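PDB 2J6P: Sb(v)-as(v) reductase from Leishmania major, which probably reduces arsenate and antimonate to their trivalent forms, using a rhodanese-like fold related to that of Cdc25 phosphatases. Local coordinates for residues A26-R31 with K61-E66; E69-H74 with N87-A92. All blocks are in the same frame, centred on the assembly; numbering follows the deposited sequence.

Contact 1. Residues A26-R31 with K61-E66; sequences AVIDCR and KTLFEE
A26 and I28 meet L63 through aliphatic carbons alone, while the flat groups at and just beyond the strand end, the D29 carboxylate and the R31 guanidinium, pair with each other away from the helix. R31 presents its side edge, NE and NH2, to D29, whose CG lies in the guanidinium plane. NE of R31 bonds OD1 of D29 at 2.8 Å, and NH2 of R31 bonds OD2 of D29 at 2.7 Å, both on the syn side of the carboxylate. The backbone N of R31 reaches OD1 of D29 as well, from the anti side and 33° out of the carboxylate plane, which makes an Asx turn. OD1 thus takes two donors, and the carboxylate is fixed in rotation. R31 also forms a cation-pi contact with W110.

Across the contact, L63 splits its two methyls between two strand residues that point to the helix. CD2 of L63 lies 3.9 Å from CB of A26, and CD1 of L63 meets CD1 of I28 tip to tip at 4.2 Å. With CG beside the backbone N (chi1 -59°), the L63 fork reaches out to the sheet and touches I44 there, and also F89 of helix 81-96. K61 and E65 are joined one turn apart by a salt bridge, NZ of K61 to OE2 of E65 at 3.0 Å, on the exposed part of the helix.

Apolar carbon thus joins helix 53-65 to strand 25-29 in this rhodanese-like domain, with only dispersion and burial to hold the two segments, whereas the ion pair and Asx turn shape the chain where the strand runs out.

Contact 2. Residues E69-H74 with N87-A92; sequences ELAVFH and NRFALA. With SO4 (sulfate ion), chain J.
F73 and F89 cross at about a right angle as side chains, but their rings are inclined by only 40° and lie 5.3 Å apart between centroids, an oblique pairing. The strand residue leads with its far end: CZ of F73 comes to 3.3 Å from CG of F89 and equally near its CB, so it presses on the root of the helix residue's ring, a tight fit. F89 has CG anti to the backbone N (chi1 -176°), which carries its ring out to the sheet. CE2 of F89 then lies 4.3 Å from CB of A71. L59 and A60 of helix 53-65 also pack on F89.

R88, one residue earlier in the helix, turns its end away from the strand. The extended chain brings NE of R88 to O4 of a sulfate ion at 3.0 Å, with NH2 at the same oxygen; the anion, probably from the crystallisation liquor, bridges two subunits, being also bound by NH1 of R88 of the second subunit and the backbone N of E53 of that subunit.

The aromatic pair seats helix 81-96 on strand 70-74 within a beta-alpha-beta unit completed by strand 102-106, part of the parallel sheet of the rhodanese-like fold.

Overall arrangement
The two contacts follow in series along the chain, contact 1 closing at 61-66 before contact 2 opens at 69-74, and their centres are about 8 Å apart. Both rest on the same parallel sheet, in which strands 25-29 and 70-74 are neighbours; probable hydrogen bonds from I28 N to V72 O and from C30 N to H74 O join them. Helix 53-65 leads directly into strand 70-74, so one contact passes the chain to the next. The helices of the two contacts also pack on each other, so that their apolar packing probably merges. Together they place helices 53-65 and 81-96 against two neighbouring strands of the sheet within one rhodanese-like domain.

Contact 1. Residues A26-R31 with K61-E66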
# COMPACT_ATOMS: atom_id res chain seq x y z
N ALA A 26 3.11 26.17 8.89
CA ALA A 26 1.90 25.57 8.34
C ALA A 26 2.01 24.04 8.42
O ALA A 26 3.13 23.49 8.28
CB ALA A 26 1.71 26.02 6.85
N VAL A 27 0.86 23.36 8.61
CA VAL A 27 0.82 21.87 8.80
C VAL A 27 0.04 21.42 7.60
O VAL A 27 -1.04 21.92 7.37
CB VAL A 27 0.20 21.45 10.08
CG1 VAL A 27 0.08 19.88 10.17
CG2 VAL A 27 1.07 21.95 11.17
N ILE A 28 0.67 20.63 6.74
CA ILE A 28 0.03 20.16 5.45
C ILE A 28 -0.34 18.67 5.69
O ILE A 28 0.50 17.84 5.90
CB ILE A 28 0.89 20.33 4.27
CG1 ILE A 28 1.58 21.74 4.29
CG2 ILE A 28 0.10 19.89 2.91
CD1 ILE A 28 0.65 22.89 4.20
N ASP A 29 -1.62 18.40 5.81
CA ASP A 29 -2.05 17.06 6.06
C ASP A 29 -2.30 16.39 4.66
O ASP A 29 -3.12 16.88 3.90
CB ASP A 29 -3.39 17.17 6.74
CG ASP A 29 -3.99 15.78 7.13
OD1 ASP A 29 -3.60 14.68 6.62
OD2 ASP A 29 -4.90 15.87 7.98
N CYS A 30 -1.61 15.31 4.37
CA CYS A 30 -1.66 14.74 3.02
C CYS A 30 -2.51 13.54 2.94
O CYS A 30 -2.44 12.84 1.92
CB CYS A 30 -0.24 14.26 2.61
SG CYS A 30 0.92 15.76 2.57
N ARG A 31 -3.33 13.30 3.98
CA ARG A 31 -4.28 12.16 4.06
C ARG A 31 -5.46 12.28 3.14
O ARG A 31 -5.73 13.34 2.62
CB ARG A 31 -4.72 11.91 5.49
CG ARG A 31 -3.55 11.17 6.27
CD ARG A 31 -3.95 11.16 7.83
NE ARG A 31 -4.32 12.52 8.28
CZ ARG A 31 -4.75 12.75 9.49
NH1 ARG A 31 -4.84 11.71 10.34
NH2 ARG A 31 -5.05 13.97 9.86
N LYS A 61 2.64 29.67 -3.51
CA LYS A 61 2.53 31.15 -3.51
C LYS A 61 1.81 31.60 -2.24
O LYS A 61 2.18 32.56 -1.58
CB LYS A 61 1.69 31.55 -4.74
CG LYS A 61 1.39 33.10 -4.89
CD LYS A 61 0.67 33.31 -6.22
CE LYS A 61 0.93 34.69 -6.92
NZ LYS A 61 0.11 35.59 -6.17
N THR A 62 0.74 30.86 -1.85
CA THR A 62 -0.04 31.28 -0.66
C THR A 62 0.80 31.26 0.56
O THR A 62 0.79 32.21 1.36
CB THR A 62 -1.26 30.36 -0.44
OG1 THR A 62 -2.13 30.59 -1.56
CG2 THR A 62 -2.08 30.79 0.81
N LEU A 63 1.58 30.20 0.73
CA LEU A 63 2.38 30.17 1.95
C LEU A 63 3.49 31.23 1.95
O LEU A 63 3.90 31.71 3.02
CB LEU A 63 2.95 28.78 2.28
CG LEU A 63 1.77 27.71 2.44
CD1 LEU A 63 2.46 26.34 2.69
CD2 LEU A 63 0.68 27.99 3.59
N PHE A 64 4.10 31.42 0.78
CA PHE A 64 5.09 32.44 0.68
C PHE A 64 4.48 33.83 1.09
O PHE A 64 5.05 34.59 1.87
CB PHE A 64 5.55 32.61 -0.78
CG PHE A 64 6.58 33.67 -0.88
CD1 PHE A 64 7.88 33.42 -0.40
CD2 PHE A 64 6.27 34.92 -1.45
CE1 PHE A 64 8.89 34.44 -0.54
CE2 PHE A 64 7.21 35.95 -1.52
CZ PHE A 64 8.57 35.67 -1.05
N GLU A 65 3.32 34.13 0.53
CA GLU A 65 2.71 35.40 0.78
C GLU A 65 2.24 35.52 2.19
O GLU A 65 2.27 36.65 2.72
CB GLU A 65 1.57 35.63 -0.24
CG GLU A 65 2.24 35.90 -1.62
CD GLU A 65 1.26 36.27 -2.75
OE1 GLU A 65 0.00 36.08 -2.51
OE2 GLU A 65 1.75 36.67 -3.88
N GLU A 66 1.86 34.42 2.83
CA GLU A 66 1.53 34.48 4.24
C GLU A 66 2.75 34.53 5.13
O GLU A 66 2.62 34.50 6.38
CB GLU A 66 0.68 33.29 4.71
CG GLU A 66 -0.74 33.40 4.12
CD GLU A 66 -1.52 32.14 4.34
OE1 GLU A 66 -0.98 31.28 5.04
OE2 GLU A 66 -2.65 32.00 3.82

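Contact 2. Residues E69-H74 with N87-A92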
# COMPACT_ATOMS: atom_id res chain seq x y z
N GLU A 69 7.43 30.22 7.33
CA GLU A 69 8.86 29.82 7.20
C GLU A 69 9.02 28.37 7.30
O GLU A 69 10.10 27.87 6.90
CB GLU A 69 9.74 30.43 8.36
CG GLU A 69 9.71 31.96 8.27
CD GLU A 69 10.25 32.69 9.53
OE1 GLU A 69 10.91 32.05 10.40
OE2 GLU A 69 10.00 33.94 9.61
N LEU A 70 8.03 27.65 7.79
CA LEU A 70 8.13 26.18 7.80
C LEU A 70 6.82 25.55 7.28
O LEU A 70 5.70 26.00 7.70
CB LEU A 70 8.29 25.62 9.19
CG LEU A 70 9.65 25.79 9.87
CD1 LEU A 70 9.60 27.21 10.56
CD2 LEU A 70 9.98 24.60 10.90
N ALA A 71 6.94 24.51 6.46
CA ALA A 71 5.71 23.78 6.02
C ALA A 71 6.00 22.36 6.41
O ALA A 71 7.04 21.78 5.97
CB ALA A 71 5.54 23.92 4.55
N VAL A 72 5.14 21.82 7.27
CA VAL A 72 5.36 20.49 7.85
C VAL A 72 4.28 19.54 7.23
O VAL A 72 3.07 19.69 7.42
CB VAL A 72 5.20 20.54 9.38
CG1 VAL A 72 5.38 19.14 9.98
CG2 VAL A 72 6.30 21.49 10.03
N PHE A 73 4.74 18.62 6.40
CA PHE A 73 3.86 17.69 5.74
C PHE A 73 3.72 16.45 6.67
O PHE A 73 4.73 15.92 7.17
CB PHE A 73 4.53 17.32 4.44
CG PHE A 73 4.41 18.46 3.35
CD1 PHE A 73 5.12 19.64 3.49
CD2 PHE A 73 3.49 18.32 2.26
CE1 PHE A 73 4.93 20.72 2.58
CE2 PHE A 73 3.37 19.32 1.31
CZ PHE A 73 4.01 20.57 1.53
N HIS A 74 2.49 15.97 6.85
CA HIS A 74 2.34 14.63 7.49
C HIS A 74 1.22 13.85 6.79
O HIS A 74 0.34 14.40 6.13
CB HIS A 74 2.04 14.79 9.01
CG HIS A 74 0.60 15.19 9.28
ND1 HIS A 74 -0.42 14.27 9.33
CD2 HIS A 74 0.03 16.41 9.55
CE1 HIS A 74 -1.57 14.90 9.63
NE2 HIS A 74 -1.33 16.21 9.75
N ASN A 87 7.83 16.32 -1.62
CA ASN A 87 8.56 16.29 -2.93
C ASN A 87 7.77 17.15 -3.96
O ASN A 87 8.39 17.99 -4.62
CB ASN A 87 8.63 14.85 -3.49
CG ASN A 87 9.75 14.07 -2.88
OD1 ASN A 87 10.82 14.66 -2.55
ND2 ASN A 87 9.56 12.75 -2.73
N ARG A 88 6.48 16.90 -4.17
CA ARG A 88 5.70 17.75 -5.13
C ARG A 88 5.76 19.26 -4.75
O ARG A 88 5.83 20.12 -5.62
CB ARG A 88 4.30 17.26 -5.09
CG ARG A 88 4.16 15.85 -5.80
CD ARG A 88 2.72 15.49 -5.57
NE ARG A 88 2.39 14.12 -5.94
CZ ARG A 88 1.18 13.60 -5.76
NH1 ARG A 88 0.16 14.37 -5.19
NH2 ARG A 88 1.02 12.30 -6.14
N PHE A 89 5.59 19.55 -3.46
CA PHE A 89 5.60 20.86 -2.98
C PHE A 89 7.00 21.55 -3.27
O PHE A 89 7.07 22.70 -3.80
CB PHE A 89 5.35 20.91 -1.52
CG PHE A 89 5.25 22.37 -0.97
CD1 PHE A 89 4.25 23.23 -1.46
CD2 PHE A 89 6.27 22.87 -0.12
CE1 PHE A 89 4.22 24.58 -1.01
CE2 PHE A 89 6.24 24.22 0.31
CZ PHE A 89 5.20 25.10 -0.15
N ALA A 90 8.10 20.85 -2.95
CA ALA A 90 9.40 21.46 -3.04
C ALA A 90 9.64 21.66 -4.53
O ALA A 90 10.20 22.67 -4.88
CB ALA A 90 10.54 20.50 -2.48
N LEU A 91 9.23 20.70 -5.39
CA LEU A 91 9.40 20.90 -6.90
C LEU A 91 8.57 22.09 -7.41
O LEU A 91 9.04 22.91 -8.17
CB LEU A 91 9.13 19.65 -7.72
CG LEU A 91 10.06 18.45 -7.30
CD1 LEU A 91 9.32 17.06 -7.49
CD2 LEU A 91 11.28 18.63 -8.20
N ALA A 92 7.34 22.24 -6.94
CA ALA A 92 6.57 23.47 -7.29
C ALA A 92 7.19 24.76 -6.77
O ALA A 92 7.21 25.80 -7.51
CB ALA A 92 5.10 23.41 -6.77
S SO4 J . 3.33 10.52 -8.18
O1 SO4 J . 2.07 9.84 -8.32
O2 SO4 J . 3.77 11.37 -9.30
O3 SO4 J . 4.03 9.29 -7.77
O4 SO4 J . 3.22 11.49 -7.05